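Local coordinates for YlmD (Geobacillus stearothermophilus, PDB 6T1B), which catalyses the phosphorolysis of adenosine, inosine and S-methyl-5'-thioadenosine, also deaminates adenosine, and binds a catalytic and a probably structural zinc ion, at residues P39-M45 with T260-L265; C122-C126 with F252-R256; G33-K37 with D55-N59; L47-R53 with G96-F100. All coordinates share one frame; numbering follows the deposited sequence.

Contact 1: residues P39-M45 with T260-L265; sequences PFASLNM and TTGRML. With NOS (inosine), chain B.
Met45 buries the most surface here, and it meets both Arg263 and Leu265. Its backbone N donates a nearly straight hydrogen bond to Arg263 O, 2.9 Å and 166°, in the plane of that carbonyl. Its CG then lies against Leu265 CB at 3.9 Å, and the two side chains cross at about a right angle. Arg263 is also held from its own N, which donates to Asn44 OD1 over 2.8 Å. Asn44 CG stands anti to the backbone N (chi1 172°), which brings OD1 to the loop 260-263. The Arg263 side chain carries its guanidinium on to the inosine. Arg263 NE gives O4' of the ribose a straight bond of 3.0 Å, in the pocket of the nucleoside. Arg263 NH1 turns back to Gly262 O at 3.0 Å, and together with the NE bond this limits the rotation of the guanidinium. With an alanine in place of Arg263, the ribose O4' would probably lose this donor and the sugar be less firmly placed. At the outer end Pro39 lies side by side with Thr260, CG to CG2 3.7 Å. One water donates to both Pro39 O and Thr260 O. Helix 53-67 covers Met45 and Leu265 through Leu63. Strand 25-29 receives Met45 on Thr29, and strand 118-123 packs against Arg263 and Leu265 through Cys122.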
# COMPACT_ATOMS: atom_id res chain seq x y z
N PRO A 39 -10.75 -14.40 13.69
CA PRO A 39 -9.54 -13.59 13.54
C PRO A 39 -9.66 -12.57 12.42
O PRO A 39 -8.79 -11.68 12.30
CB PRO A 39 -8.44 -14.62 13.24
CG PRO A 39 -9.18 -15.77 12.64
CD PRO A 39 -10.54 -15.81 13.27
N PHE A 40 -10.65 -12.72 11.54
CA PHE A 40 -10.82 -11.85 10.40
C PHE A 40 -11.82 -10.74 10.67
O PHE A 40 -12.15 -10.00 9.75
CB PHE A 40 -11.27 -12.67 9.20
CG PHE A 40 -10.37 -13.85 8.91
CD1 PHE A 40 -10.84 -15.14 9.03
CD2 PHE A 40 -9.06 -13.66 8.53
CE1 PHE A 40 -10.00 -16.22 8.78
CE2 PHE A 40 -8.21 -14.73 8.29
CZ PHE A 40 -8.70 -16.01 8.41
N ALA A 41 -12.31 -10.63 11.91
CA ALA A 41 -13.41 -9.71 12.22
C ALA A 41 -12.96 -8.27 11.97
O ALA A 41 -11.96 -7.83 12.54
CB ALA A 41 -13.78 -9.89 13.68
N SER A 42 -13.70 -7.51 11.13
CA SER A 42 -14.82 -7.98 10.31
C SER A 42 -14.66 -7.62 8.82
O SER A 42 -15.12 -8.36 7.95
CB SER A 42 -16.16 -7.42 10.77
OG SER A 42 -16.21 -6.01 10.70
N LEU A 43 -14.03 -6.48 8.50
CA LEU A 43 -13.89 -6.05 7.10
C LEU A 43 -12.60 -6.59 6.48
O LEU A 43 -11.74 -5.85 5.99
CB LEU A 43 -13.98 -4.54 6.97
CG LEU A 43 -14.27 -4.01 5.57
CD1 LEU A 43 -15.70 -4.24 5.16
CD2 LEU A 43 -13.91 -2.54 5.47
N ASN A 44 -12.47 -7.91 6.49
CA ASN A 44 -11.33 -8.55 5.88
C ASN A 44 -11.46 -8.49 4.38
O ASN A 44 -12.41 -9.03 3.81
CB ASN A 44 -11.18 -9.99 6.31
CG ASN A 44 -10.11 -10.67 5.53
OD1 ASN A 44 -9.07 -10.08 5.22
ND2 ASN A 44 -10.34 -11.91 5.17
N MET A 45 -10.49 -7.86 3.73
CA MET A 45 -10.49 -7.73 2.28
C MET A 45 -9.64 -8.77 1.55
O MET A 45 -9.62 -8.78 0.31
CB MET A 45 -10.02 -6.33 1.90
CG MET A 45 -10.83 -5.26 2.54
SD MET A 45 -12.58 -5.40 2.07
CE MET A 45 -13.14 -3.73 2.08
N THR A 260 -2.41 -14.69 11.99
CA THR A 260 -3.72 -15.07 11.48
C THR A 260 -4.65 -13.88 11.68
O THR A 260 -5.07 -13.60 12.81
CB THR A 260 -4.27 -16.33 12.15
OG1 THR A 260 -3.47 -17.47 11.80
CG2 THR A 260 -5.69 -16.61 11.65
N THR A 261 -4.94 -13.18 10.59
CA THR A 261 -5.67 -11.94 10.67
C THR A 261 -6.16 -11.56 9.27
O THR A 261 -5.82 -12.20 8.27
CB THR A 261 -4.81 -10.84 11.30
OG1 THR A 261 -5.66 -9.74 11.68
CG2 THR A 261 -3.69 -10.40 10.39
N GLY A 262 -6.97 -10.50 9.24
CA GLY A 262 -7.49 -10.00 7.99
C GLY A 262 -6.49 -9.10 7.28
O GLY A 262 -5.33 -8.93 7.67
N ARG A 263 -6.97 -8.53 6.19
CA ARG A 263 -6.25 -7.52 5.44
C ARG A 263 -7.12 -6.29 5.19
O ARG A 263 -8.31 -6.41 4.87
CB ARG A 263 -5.82 -8.05 4.08
CG ARG A 263 -4.91 -9.26 4.13
CD ARG A 263 -3.54 -8.88 4.66
NE ARG A 263 -2.62 -10.01 4.67
CZ ARG A 263 -2.39 -10.78 5.72
NH1 ARG A 263 -3.00 -10.57 6.87
NH2 ARG A 263 -1.53 -11.80 5.63
N MET A 264 -6.51 -5.13 5.38
CA MET A 264 -7.11 -3.90 4.88
C MET A 264 -6.83 -3.80 3.38
O MET A 264 -5.91 -4.42 2.86
CB MET A 264 -6.48 -2.69 5.55
CG MET A 264 -6.71 -2.55 7.05
SD MET A 264 -5.58 -3.48 8.11
CE MET A 264 -4.05 -2.56 7.91
N LEU A 265 -7.64 -2.99 2.69
CA LEU A 265 -7.40 -2.69 1.29
C LEU A 265 -6.93 -1.25 1.19
O LEU A 265 -7.61 -0.34 1.70
CB LEU A 265 -8.67 -2.82 0.47
CG LEU A 265 -8.50 -2.92 -1.04
CD1 LEU A 265 -8.03 -4.34 -1.39
CD2 LEU A 265 -9.75 -2.51 -1.77
N9 NOS B . -2.85 -11.89 0.92
C4 NOS B . -3.27 -11.22 -0.17
N3 NOS B . -2.58 -10.40 -1.19
C2 NOS B . -3.33 -9.84 -2.28
N1 NOS B . -4.74 -10.06 -2.40
C6 NOS B . -5.46 -10.83 -1.45
O6 NOS B . -6.64 -10.96 -1.60
C5 NOS B . -4.62 -11.42 -0.30
N7 NOS B . -5.00 -12.13 0.72
C8 NOS B . -3.94 -12.44 1.46
C5' NOS B . -0.11 -8.63 1.46
O5' NOS B . 0.23 -7.76 2.54
C4' NOS B . 0.02 -10.07 1.86
O4' NOS B . -1.31 -10.61 2.05
C1' NOS B . -1.44 -11.83 1.34
C2' NOS B . -0.39 -11.81 0.24
O2' NOS B . 0.02 -13.13 -0.09
C3' NOS B . 0.74 -10.99 0.87
O3' NOS B . 1.63 -11.86 1.59
O HOH W 1 -6.68 -11.83 14.27
O HOH W 2 -8.04 -10.17 14.10

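Contact 2: residues C122-C126 with F252-R256; sequences CFADC and FSHRR. With NOS (inosine), chain B.
Asp125 OD2 takes a hydrogen bond from Ser253 OG at 2.7 Å, through its syn lone pair, and another bond joins it to Thr244 OG1. Ser253 is also the head of an ST motif. Its OG accepts from Arg256 N, three residues on, at 3.0 Å. The hydroxyl thus ties the turn at 253-256 to the carboxylate. The other oxygen, Asp125 OD1, accepts from Arg255 N at 2.8 Å, on the syn side and somewhat out of the carboxylate plane. With both oxygens engaged, the carboxylate is unlikely to turn freely. CG of Asp125 is anti to its carbonyl carbon (chi1 -81°), and the side chain points at the loop 252-256. The backbones join as well: His254 N donates to Ala124 O over 2.8 Å at 175°. Beside this bond Ala124 CB meets Phe252 CB at 4.1 Å.

The segment 122-126 runs from the end of strand 118-123 into the active site. Cys126 binds the catalytic zinc together with His81 and His143. Asp125, the residue just before Cys126, fastens the loop 252-256. At the strand end, O5' of the inosine ribose donates a hydrogen bond to Cys122 O at 3.1 Å.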
# COMPACT_ATOMS: atom_id res chain seq x y z
N CYS A 122 -3.73 -5.37 -0.75
CA CYS A 122 -4.03 -5.75 0.61
C CYS A 122 -2.85 -5.55 1.54
O CYS A 122 -1.70 -5.79 1.13
CB CYS A 122 -4.41 -7.23 0.64
SG CYS A 122 -6.05 -7.59 -0.01
N PHE A 123 -3.14 -5.17 2.79
CA PHE A 123 -2.12 -4.79 3.75
C PHE A 123 -2.51 -5.18 5.16
O PHE A 123 -3.68 -5.08 5.55
CB PHE A 123 -1.91 -3.27 3.74
CG PHE A 123 -1.27 -2.81 2.50
CD1 PHE A 123 0.11 -2.79 2.40
CD2 PHE A 123 -2.03 -2.50 1.39
CE1 PHE A 123 0.73 -2.42 1.22
CE2 PHE A 123 -1.40 -2.13 0.20
CZ PHE A 123 -0.03 -2.10 0.12
N ALA A 124 -1.52 -5.55 5.98
CA ALA A 124 -1.69 -5.69 7.43
C ALA A 124 -0.33 -5.61 8.13
O ALA A 124 0.05 -6.50 8.88
CB ALA A 124 -2.41 -6.98 7.78
N ASP A 125 0.40 -4.54 7.83
CA ASP A 125 1.67 -4.15 8.46
C ASP A 125 2.61 -3.58 7.38
O ASP A 125 3.36 -2.64 7.65
CB ASP A 125 2.43 -5.27 9.16
CG ASP A 125 1.92 -5.59 10.56
OD1 ASP A 125 2.36 -6.65 11.04
OD2 ASP A 125 1.15 -4.81 11.20
N CYS A 126 2.61 -4.14 6.18
CA CYS A 126 3.55 -3.72 5.15
C CYS A 126 3.18 -2.31 4.69
O CYS A 126 2.07 -1.85 4.88
CB CYS A 126 3.54 -4.71 4.00
SG CYS A 126 4.21 -6.34 4.46
N PHE A 252 -6.02 -4.57 11.28
CA PHE A 252 -5.40 -5.87 11.33
C PHE A 252 -3.89 -5.67 11.34
O PHE A 252 -3.36 -4.76 10.70
CB PHE A 252 -5.74 -6.70 10.10
CG PHE A 252 -7.21 -6.88 9.86
CD1 PHE A 252 -7.82 -6.32 8.73
CD2 PHE A 252 -8.00 -7.62 10.73
CE1 PHE A 252 -9.19 -6.50 8.51
CE2 PHE A 252 -9.35 -7.78 10.50
CZ PHE A 252 -9.93 -7.24 9.37
N SER A 253 -3.17 -6.58 12.00
CA SER A 253 -1.72 -6.53 12.03
C SER A 253 -1.18 -7.95 12.02
O SER A 253 -1.40 -8.69 12.98
CB SER A 253 -1.21 -5.80 13.28
OG SER A 253 0.18 -5.94 13.44
N HIS A 254 -0.46 -8.31 10.97
CA HIS A 254 0.15 -9.63 10.91
C HIS A 254 1.00 -9.92 12.13
O HIS A 254 0.96 -11.02 12.68
CB HIS A 254 0.97 -9.71 9.63
CG HIS A 254 1.76 -10.97 9.50
ND1 HIS A 254 1.20 -12.15 9.06
CD2 HIS A 254 3.06 -11.23 9.75
CE1 HIS A 254 2.12 -13.09 9.05
NE2 HIS A 254 3.27 -12.56 9.47
N ARG A 255 1.78 -8.93 12.58
CA ARG A 255 2.65 -9.16 13.72
C ARG A 255 1.86 -9.22 15.02
O ARG A 255 2.02 -10.15 15.81
CB ARG A 255 3.76 -8.12 13.79
CG ARG A 255 4.73 -8.39 14.94
CD ARG A 255 6.02 -7.58 14.83
NE ARG A 255 6.98 -8.22 13.94
CZ ARG A 255 8.25 -8.48 14.25
NH1 ARG A 255 8.75 -8.14 15.43
NH2 ARG A 255 9.03 -9.06 13.35
N ARG A 256 1.01 -8.21 15.28
CA ARG A 256 0.34 -8.17 16.58
C ARG A 256 -0.62 -9.33 16.72
O ARG A 256 -0.79 -9.89 17.81
CB ARG A 256 -0.45 -6.86 16.73
CG ARG A 256 -1.09 -6.65 18.10
CD ARG A 256 -2.15 -5.56 18.08
NE ARG A 256 -3.19 -5.94 17.16
CZ ARG A 256 -3.61 -5.25 16.10
NH1 ARG A 256 -3.13 -4.06 15.81
NH2 ARG A 256 -4.55 -5.78 15.35
N9 NOS B . -2.85 -11.89 0.92
C4 NOS B . -3.27 -11.22 -0.17
N3 NOS B . -2.58 -10.40 -1.19
C2 NOS B . -3.33 -9.84 -2.28
N1 NOS B . -4.74 -10.06 -2.40
C6 NOS B . -5.46 -10.83 -1.45
O6 NOS B . -6.64 -10.96 -1.60
C5 NOS B . -4.62 -11.42 -0.30
N7 NOS B . -5.00 -12.13 0.72
C8 NOS B . -3.94 -12.44 1.46
C5' NOS B . -0.11 -8.63 1.46
O5' NOS B . 0.23 -7.76 2.54
C4' NOS B . 0.02 -10.07 1.86
O4' NOS B . -1.31 -10.61 2.05
C1' NOS B . -1.44 -11.83 1.34
C2' NOS B . -0.39 -11.81 0.24
O2' NOS B . 0.02 -13.13 -0.09
C3' NOS B . 0.74 -10.99 0.87
O3' NOS B . 1.63 -11.86 1.59

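Contact 3: residues G33-K37 with D55-N59; sequences GGESK and DVVNN
Asn59 uses both ends of its amide on the loop 33-37. Asn59 OD1 accepts from Glu35 N at 2.7 Å, in the carbonyl plane and on a lone pair. Asn59 ND2 donates to Ser36 OG at 2.9 Å, and the hydroxyl lies close to the amide plane. Two bonds from opposite ends of one amide fix its rotation. CG of Asn59 is anti to its carbonyl carbon (chi1 -65°), which swings the amide over to the loop. ND2 has a second partner in Asn44 O. Ser36 OG is also bonded to Asp51 OD2, so the hydroxyl sits between an amide and a carboxylate.

The second kind of contact is charged. Lys37 NZ makes a salt bridge with Asp55 OD1 at 2.8 Å, approaching from above the carboxylate plane. The same NZ donates to Glu35 O at 3.0 Å, almost in line with the carbonyl bond. This closes the lysine chain back over its own loop. A water also links the pair: it accepts from Lys37 N and donates to Asp55 OD1.

In the fold, the loop after strand 25-29 folds back on the first turns of helix 53-67. Asp55 and Asn59 stand one turn apart on that helix, and the backbone bond from Asn59 N to Asp55 O joins them.

Close packing completes the contact. Gly34 CA lies 3.2 Å from Asn59 OD1, and a side chain at this glycine would clash with that oxygen. Further out, Glu35 CG rests on Asn58 CB at 4.0 Å.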
# COMPACT_ATOMS: atom_id res chain seq x y z
N GLY A 33 -17.01 -2.89 9.97
CA GLY A 33 -18.11 -2.72 9.04
C GLY A 33 -18.35 -3.88 8.11
O GLY A 33 -19.17 -3.76 7.19
N GLY A 34 -17.69 -5.02 8.33
CA GLY A 34 -17.77 -6.14 7.42
C GLY A 34 -18.53 -7.33 7.96
O GLY A 34 -19.27 -7.25 8.94
N GLU A 35 -18.34 -8.47 7.26
CA GLU A 35 -19.06 -9.70 7.45
C GLU A 35 -18.21 -10.81 8.04
O GLU A 35 -18.74 -11.87 8.39
CB GLU A 35 -19.61 -10.21 6.10
CG GLU A 35 -20.52 -9.25 5.35
CD GLU A 35 -21.75 -8.87 6.13
OE1 GLU A 35 -22.10 -7.68 6.14
OE2 GLU A 35 -22.37 -9.76 6.71
N SER A 36 -16.90 -10.65 8.10
CA SER A 36 -16.03 -11.75 8.46
C SER A 36 -15.98 -11.93 9.97
O SER A 36 -16.30 -11.02 10.75
CB SER A 36 -14.60 -11.54 7.95
OG SER A 36 -14.62 -11.41 6.53
N LYS A 37 -15.56 -13.13 10.38
CA LYS A 37 -15.66 -13.58 11.76
C LYS A 37 -14.31 -14.02 12.31
O LYS A 37 -13.34 -14.24 11.59
CB LYS A 37 -16.71 -14.71 11.83
CG LYS A 37 -18.09 -14.27 11.30
CD LYS A 37 -18.79 -15.40 10.60
CE LYS A 37 -20.07 -14.93 9.91
NZ LYS A 37 -19.85 -14.67 8.47
N ASP A 55 -17.82 -14.08 2.50
CA ASP A 55 -17.70 -12.92 3.39
C ASP A 55 -16.76 -11.89 2.79
O ASP A 55 -17.06 -10.69 2.79
CB ASP A 55 -17.24 -13.33 4.79
CG ASP A 55 -18.29 -14.15 5.56
OD1 ASP A 55 -17.86 -14.84 6.52
OD2 ASP A 55 -19.50 -14.11 5.24
N VAL A 56 -15.59 -12.33 2.31
CA VAL A 56 -14.61 -11.39 1.77
C VAL A 56 -15.17 -10.64 0.56
O VAL A 56 -15.03 -9.42 0.44
CB VAL A 56 -13.28 -12.11 1.43
CG1 VAL A 56 -12.32 -11.12 0.81
CG2 VAL A 56 -12.67 -12.72 2.66
N VAL A 57 -15.81 -11.36 -0.37
CA VAL A 57 -16.40 -10.68 -1.52
C VAL A 57 -17.45 -9.68 -1.07
O VAL A 57 -17.54 -8.56 -1.60
CB VAL A 57 -16.91 -11.67 -2.57
CG1 VAL A 57 -17.68 -10.96 -3.68
CG2 VAL A 57 -15.72 -12.42 -3.16
N ASN A 58 -18.26 -10.04 -0.07
CA ASN A 58 -19.26 -9.09 0.42
C ASN A 58 -18.60 -7.87 1.07
O ASN A 58 -19.11 -6.74 0.93
CB ASN A 58 -20.24 -9.78 1.37
CG ASN A 58 -21.27 -10.59 0.62
OD1 ASN A 58 -21.61 -10.27 -0.52
ND2 ASN A 58 -21.79 -11.63 1.26
N ASN A 59 -17.48 -8.07 1.76
CA ASN A 59 -16.72 -6.95 2.32
C ASN A 59 -16.23 -6.03 1.21
O ASN A 59 -16.33 -4.80 1.31
CB ASN A 59 -15.53 -7.45 3.13
CG ASN A 59 -15.95 -8.22 4.36
OD1 ASN A 59 -17.05 -8.01 4.88
ND2 ASN A 59 -15.08 -9.08 4.85
O HOH W 3 -15.59 -15.00 8.17

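Contact 4: residues L47-R53 with G96-F100; sequences LHVGDDR and GAQDF. With NOS (inosine), chain B.
The planes of the His48 and Phe100 rings differ by only 17°, but the imidazole is displaced past the phenyl rim, so this is not a full stack. One face of the phenyl is covered by His48 CB, which stands 3.9 Å from the centroid of the Phe100 ring, almost on the normal, a CH-pi contact. Phe100 CG lies anti to the backbone N (chi1 -174°), and the ring reaches forward to the base of the inosine. The edge of the phenyl ring stands over one face of the purine, Phe100 CE1 3.4 Å from inosine N1. Leu47 packs beside them. Its CB lies 4.0 Å from Phe100 CB, and its CD1 rests on the backbone at Gly96 and Phe100. Were Phe100 replaced by an alanine, His48 CB would probably lose its aromatic face and a gap would open over N1 of the purine. At the far end Arg53 extends from the start of helix 53-67, and NH1 makes a weak hydrogen bond with Gln98 O at 2.7 Å. Arg60 of the same helix also bonds Gly96 O and Ala97 O. At the imidazole edge of the base, Val49 CG1 approaches C8 of the inosine. Leu47 N donates a hydrogen bond to O6 at 2.8 Å, with His48 N 2.9 Å from inosine N7. Together the two loops form the base-binding side of the nucleoside pocket.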
# COMPACT_ATOMS: atom_id res chain seq x y z
N LEU A 47 -8.48 -12.25 0.08
CA LEU A 47 -8.98 -13.51 -0.42
C LEU A 47 -8.02 -14.67 -0.22
O LEU A 47 -8.40 -15.81 -0.49
CB LEU A 47 -9.28 -13.40 -1.92
CG LEU A 47 -10.48 -12.49 -2.25
CD1 LEU A 47 -10.47 -12.14 -3.72
CD2 LEU A 47 -11.77 -13.16 -1.83
N HIS A 48 -6.79 -14.41 0.23
CA HIS A 48 -5.83 -15.49 0.38
C HIS A 48 -5.28 -15.59 1.80
O HIS A 48 -4.08 -15.76 2.01
CB HIS A 48 -4.66 -15.42 -0.61
CG HIS A 48 -3.83 -16.68 -0.65
ND1 HIS A 48 -4.29 -17.85 -1.23
CD2 HIS A 48 -2.61 -16.97 -0.15
CE1 HIS A 48 -3.37 -18.79 -1.12
NE2 HIS A 48 -2.34 -18.28 -0.46
N VAL A 49 -6.17 -15.49 2.78
CA VAL A 49 -5.78 -15.65 4.17
C VAL A 49 -6.58 -16.73 4.87
O VAL A 49 -6.46 -16.89 6.09
CB VAL A 49 -5.85 -14.33 4.97
CG1 VAL A 49 -4.83 -13.36 4.46
CG2 VAL A 49 -7.25 -13.74 4.94
N GLY A 50 -7.40 -17.49 4.14
CA GLY A 50 -8.14 -18.58 4.73
C GLY A 50 -9.50 -18.19 5.28
O GLY A 50 -10.10 -18.98 6.00
N ASP A 51 -9.98 -17.00 4.96
CA ASP A 51 -11.32 -16.58 5.33
C ASP A 51 -12.35 -17.14 4.34
O ASP A 51 -12.04 -17.63 3.25
CB ASP A 51 -11.35 -15.05 5.38
CG ASP A 51 -12.56 -14.46 6.10
OD1 ASP A 51 -13.35 -15.19 6.73
OD2 ASP A 51 -12.68 -13.22 6.01
N ASP A 52 -13.60 -17.02 4.74
CA ASP A 52 -14.71 -17.41 3.89
C ASP A 52 -14.82 -16.46 2.71
O ASP A 52 -14.97 -15.24 2.89
CB ASP A 52 -16.00 -17.36 4.70
CG ASP A 52 -17.18 -17.79 3.91
OD1 ASP A 52 -17.35 -19.01 3.76
OD2 ASP A 52 -17.91 -16.90 3.41
N ARG A 53 -14.73 -17.01 1.50
CA ARG A 53 -14.71 -16.19 0.30
C ARG A 53 -15.98 -15.36 0.16
O ARG A 53 -15.92 -14.21 -0.30
CB ARG A 53 -14.51 -17.07 -0.93
CG ARG A 53 -14.52 -16.32 -2.23
CD ARG A 53 -14.37 -17.26 -3.42
NE ARG A 53 -14.46 -16.52 -4.67
CZ ARG A 53 -15.60 -16.15 -5.24
NH1 ARG A 53 -15.58 -15.46 -6.37
NH2 ARG A 53 -16.77 -16.47 -4.69
N GLY A 96 -8.55 -10.39 -10.17
CA GLY A 96 -8.36 -10.57 -8.76
C GLY A 96 -9.40 -9.91 -7.88
O GLY A 96 -9.24 -9.89 -6.66
N ALA A 97 -10.46 -9.37 -8.46
CA ALA A 97 -11.42 -8.61 -7.67
C ALA A 97 -12.31 -9.52 -6.83
O ALA A 97 -12.62 -9.21 -5.67
CB ALA A 97 -12.26 -7.73 -8.57
N GLN A 98 -12.72 -10.65 -7.39
CA GLN A 98 -13.54 -11.62 -6.69
C GLN A 98 -12.92 -13.00 -6.66
O GLN A 98 -13.46 -13.89 -5.98
CB GLN A 98 -14.92 -11.71 -7.34
CG GLN A 98 -15.65 -10.39 -7.32
CD GLN A 98 -17.03 -10.46 -7.92
OE1 GLN A 98 -17.82 -11.33 -7.59
NE2 GLN A 98 -17.32 -9.54 -8.84
N ASP A 99 -11.83 -13.23 -7.39
CA ASP A 99 -11.19 -14.54 -7.46
C ASP A 99 -9.69 -14.27 -7.41
O ASP A 99 -9.14 -13.69 -8.35
CB ASP A 99 -11.55 -15.28 -8.75
CG ASP A 99 -10.99 -16.69 -8.79
OD1 ASP A 99 -11.56 -17.54 -9.49
OD2 ASP A 99 -9.98 -16.96 -8.09
N PHE A 100 -9.02 -14.68 -6.32
CA PHE A 100 -7.60 -14.39 -6.19
C PHE A 100 -6.79 -14.96 -7.35
O PHE A 100 -5.77 -14.37 -7.73
CB PHE A 100 -7.08 -14.98 -4.88
CG PHE A 100 -5.67 -14.63 -4.57
CD1 PHE A 100 -5.32 -13.30 -4.32
CD2 PHE A 100 -4.69 -15.58 -4.53
CE1 PHE A 100 -3.99 -12.96 -4.04
CE2 PHE A 100 -3.36 -15.24 -4.24
CZ PHE A 100 -3.03 -13.92 -4.00
N9 NOS B . -2.85 -11.89 0.92
C4 NOS B . -3.27 -11.22 -0.17
N3 NOS B . -2.58 -10.40 -1.19
C2 NOS B . -3.33 -9.84 -2.28
N1 NOS B . -4.74 -10.06 -2.40
C6 NOS B . -5.46 -10.83 -1.45
O6 NOS B . -6.64 -10.96 -1.60
C5 NOS B . -4.62 -11.42 -0.30
N7 NOS B . -5.00 -12.13 0.72
C8 NOS B . -3.94 -12.44 1.46
C5' NOS B . -0.11 -8.63 1.46
O5' NOS B . 0.23 -7.76 2.54
C4' NOS B . 0.02 -10.07 1.86
O4' NOS B . -1.31 -10.61 2.05
C1' NOS B . -1.44 -11.83 1.34
C2' NOS B . -0.39 -11.81 0.24
O2' NOS B . 0.02 -13.13 -0.09
C3' NOS B . 0.74 -10.99 0.87
O3' NOS B . 1.63 -11.86 1.59

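From the N terminus, the chain leaves strand 25-29 and enters a long loop. Contact 3 opens there at 33-37, contact 1 at 39-45 and contact 4 at 47-53. Contact 3 closes first, at 55-59 on helix 53-67, so it crosses both of the others. Contact 4 closes next, at 96-100. Contact 2 follows it in series, from 122-126 to 252-256. Contact 1 closes last, at 260-265, with contacts 2 and 4 nested inside its span. Asp51 links contacts 1, 3 and 4 through Asn44 and Ser36. Met264 and Phe123 join contacts 1 and 2 across neighbouring strands 264-269 and 118-123. Contacts 1, 2 and 4 all touch the inosine; contact 3 does not touch it.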